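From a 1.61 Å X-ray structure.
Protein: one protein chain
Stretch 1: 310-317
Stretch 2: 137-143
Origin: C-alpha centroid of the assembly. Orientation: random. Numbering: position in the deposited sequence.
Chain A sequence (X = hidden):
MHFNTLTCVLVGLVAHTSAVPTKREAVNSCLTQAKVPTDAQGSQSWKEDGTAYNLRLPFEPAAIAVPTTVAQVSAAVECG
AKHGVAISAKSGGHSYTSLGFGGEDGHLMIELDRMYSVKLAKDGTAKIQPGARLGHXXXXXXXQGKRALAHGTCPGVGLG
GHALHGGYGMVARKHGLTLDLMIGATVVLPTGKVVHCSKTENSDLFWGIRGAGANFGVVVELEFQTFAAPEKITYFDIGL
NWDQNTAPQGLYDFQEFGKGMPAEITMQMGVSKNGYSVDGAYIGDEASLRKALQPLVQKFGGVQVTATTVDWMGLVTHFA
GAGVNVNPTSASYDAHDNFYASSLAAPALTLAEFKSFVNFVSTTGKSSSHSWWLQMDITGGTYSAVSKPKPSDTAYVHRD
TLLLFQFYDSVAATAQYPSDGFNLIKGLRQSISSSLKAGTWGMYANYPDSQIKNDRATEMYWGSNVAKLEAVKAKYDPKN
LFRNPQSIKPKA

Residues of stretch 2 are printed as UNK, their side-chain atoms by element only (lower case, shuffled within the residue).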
# COMPACT_ATOMS: atom_id res chain seq x y z
N VAL A 310 7.62 22.72 6.44
CA VAL A 310 7.97 21.98 7.68
C VAL A 310 9.21 21.14 7.38
O VAL A 310 9.78 21.26 6.28
CB VAL A 310 6.77 21.14 8.14
CG1 VAL A 310 5.62 22.01 8.58
CG2 VAL A 310 6.30 20.18 7.06
N ASP A 311 9.67 20.36 8.34
CA ASP A 311 10.71 19.34 8.12
C ASP A 311 10.01 18.00 7.93
O ASP A 311 8.77 17.91 8.05
CB ASP A 311 11.78 19.37 9.22
CG ASP A 311 11.27 18.99 10.59
OD1 ASP A 311 10.34 18.14 10.69
OD2 ASP A 311 11.84 19.54 11.56
N TRP A 312 10.78 17.01 7.57
CA TRP A 312 10.23 15.68 7.25
C TRP A 312 9.32 15.15 8.37
O TRP A 312 8.21 14.65 8.12
CB TRP A 312 11.40 14.74 6.96
CG TRP A 312 10.95 13.34 6.71
CD1 TRP A 312 11.07 12.25 7.51
CD2 TRP A 312 10.19 12.93 5.57
NE1 TRP A 312 10.46 11.17 6.93
CE2 TRP A 312 9.94 11.55 5.72
CE3 TRP A 312 9.70 13.61 4.45
CZ2 TRP A 312 9.25 10.81 4.77
CZ3 TRP A 312 9.05 12.87 3.49
CH2 TRP A 312 8.83 11.50 3.66
N MET A 313 9.77 15.19 9.63
CA MET A 313 8.97 14.62 10.72
C MET A 313 7.69 15.46 10.90
O MET A 313 6.65 14.88 11.20
CB MET A 313 9.80 14.56 12.00
CG MET A 313 9.23 13.70 13.04
SD MET A 313 9.29 11.93 12.59
CE MET A 313 7.54 11.60 12.80
N GLY A 314 7.76 16.77 10.67
CA GLY A 314 6.59 17.68 10.63
C GLY A 314 5.58 17.30 9.53
O GLY A 314 4.36 17.34 9.78
N LEU A 315 6.10 16.91 8.39
CA LEU A 315 5.28 16.48 7.23
C LEU A 315 4.60 15.16 7.62
O LEU A 315 3.37 15.04 7.40
CB LEU A 315 6.21 16.38 6.02
CG LEU A 315 5.60 16.22 4.63
CD1 LEU A 315 5.00 14.87 4.46
CD2 LEU A 315 4.69 17.34 4.25
N VAL A 316 5.34 14.17 8.13
CA VAL A 316 4.77 12.87 8.58
C VAL A 316 3.67 13.12 9.62
O VAL A 316 2.60 12.50 9.57
CB VAL A 316 5.87 11.97 9.15
CG1 VAL A 316 5.31 10.74 9.87
CG2 VAL A 316 6.88 11.64 8.09
N THR A 317 3.90 14.05 10.53
CA THR A 317 2.95 14.31 11.62
C THR A 317 1.71 14.95 10.99
O THR A 317 0.60 14.63 11.40
CB THR A 317 3.69 15.07 12.73
OG1 THR A 317 4.16 16.31 12.24
CG2 THR A 317 4.82 14.25 13.30
N UNK A 137 8.88 3.66 11.91
CA UNK A 137 9.97 3.75 10.93
C UNK A 137 10.41 5.20 10.80
O UNK A 137 11.64 5.49 10.89
c UNK A 137 9.32 1.71 9.67
c UNK A 137 9.56 3.20 9.56
c UNK A 137 10.59 3.50 8.48
N UNK A 138 9.46 6.10 10.52
CA UNK A 138 9.80 7.51 10.24
C UNK A 138 10.42 8.14 11.50
O UNK A 138 11.47 8.81 11.39
c UNK A 138 8.61 8.30 9.79
N UNK A 139 9.83 7.86 12.66
CA UNK A 139 10.32 8.45 13.94
C UNK A 139 11.76 7.99 14.19
O UNK A 139 12.65 8.82 14.52
o UNK A 139 8.11 8.67 14.79
c UNK A 139 9.38 8.08 15.10
c UNK A 139 9.87 8.61 16.43
N UNK A 140 12.01 6.69 14.06
CA UNK A 140 13.35 6.11 14.36
C UNK A 140 14.38 6.58 13.35
O UNK A 140 15.48 6.92 13.75
o UNK A 140 14.64 4.51 16.84
c UNK A 140 12.65 4.05 15.65
c UNK A 140 13.44 4.25 16.93
o UNK A 140 12.84 4.14 18.03
c UNK A 140 13.32 4.58 14.40
N UNK A 141 14.08 6.61 12.06
CA UNK A 141 15.09 7.04 11.08
C UNK A 141 15.39 8.52 11.29
O UNK A 141 16.54 8.93 11.09
c UNK A 141 14.62 6.73 9.66
c UNK A 141 14.50 5.25 9.33
c UNK A 141 15.81 4.48 9.56
c UNK A 141 14.05 5.12 7.88
N UNK A 142 14.37 9.31 11.57
CA UNK A 142 14.52 10.76 11.81
C UNK A 142 15.42 10.95 13.04
O UNK A 142 16.40 11.71 12.95
c UNK A 142 12.92 13.34 13.62
c UNK A 142 13.22 12.85 12.39
c UNK A 142 13.16 11.40 12.00
c UNK A 142 13.32 15.12 12.34
c UNK A 142 13.82 14.15 10.20
c UNK A 142 13.48 13.98 11.54
n UNK A 142 13.00 14.70 13.61
c UNK A 142 13.57 16.40 11.85
c UNK A 142 13.89 16.53 10.52
c UNK A 142 14.04 15.41 9.71
N UNK A 143 15.10 10.29 14.13
CA UNK A 143 15.81 10.54 15.41
C UNK A 143 17.22 9.94 15.33
O UNK A 143 18.19 10.57 15.80
o UNK A 143 13.57 11.85 16.52
n UNK A 143 12.89 10.07 17.68
c UNK A 143 15.03 9.96 16.58
c UNK A 143 13.75 10.69 16.89
O HOH W 1 12.12 9.35 8.70

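Position 137 carries three side-chain carbons, one on CA and two branching from it. None comes within contact of stretch 1. Three carbons in all, forked at CB, are valine, so this is Val137. Val137 O accepts from N of position 141 at 2.9 Å, a regular helical bond.

Position 138 has a single side-chain carbon, CB, and the CA-to-CB bond points toward stretch 1. CB of position 138 lies 4.1 Å from Val316 CG1 and 4.5 Å from Trp312 NE1. One carbon and nothing more is alanine: Ala138. The small side chain is buried here. Ala138 O is 4.0 Å from Met313 SD.

Position 139 has two carbons and one oxygen, with the oxygen and the second carbon both on CB. The CA-to-CB bond points away from stretch 1, yet the side-chain oxygen of position 139 lies 3.6 Å from Met313 CE. A hydroxyl and a methyl on one carbon make threonine, Thr139. Its OG1 is also hydrogen-bonded to a residue just outside the stretch.

Position 140 has three carbons in a row and two oxygens on the third. Its CA-to-CB bond points away, and the side chain is out of contact with stretch 1. Two oxygens on the third carbon make a carboxylate, so this is Glu140.

Position 141 has four carbons, forked at the second. Its CA-to-CB bond points sideways, and the side chain is out of contact with stretch 1. The fork one carbon beyond CB identifies leucine, Leu141. The residue is buried but takes no part in this contact.

Position 142 has one carbon followed by fused five- and six-membered rings, which hold eight carbons and one nitrogen. This is an indole. Met313 CB sits over one face of it, and Asp311 CG and Trp312 CB also lie close. The residue is Trp142. Met313 CB is 3.6 Å from Trp142 CE2, Asp311 CG is 3.6 Å from Trp142 CH2, and Trp312 CB is 3.9 Å from Trp142 CZ3.

Position 143 has two carbons, the second carrying one oxygen and one nitrogen. The side chain is out of contact with stretch 1. A short amide is asparagine, Asn143.

The contact joins two nearly antiparallel helices, at 168°, with axes 10.4 Å apart at closest approach. Met313 and Trp142 are its centre. Met313 CB stands 3.5 Å from the centroid of the Trp142 five-membered ring, 7° off the normal, a CH-pi contact. Met313 SD lies obliquely to the same ring, 4.4 Å from its centroid. At the start of the first helix, Asp311 OD1 accepts from Gly314 N at 2.9 Å and caps it, while Asp311 CG borders the indole. No direct hydrogen bond crosses between the stretches. One water bridges them: it donates to Ala138 O at 2.8 Å and accepts a weak bond from Trp312 NE1 at 3.0 Å. Apolar packing adds to this, as between Val316 CG1 and Ala138 CB, 4.1 Å apart, and 335 Å² is buried in all.

Stretch 2 137-143: VATELWN
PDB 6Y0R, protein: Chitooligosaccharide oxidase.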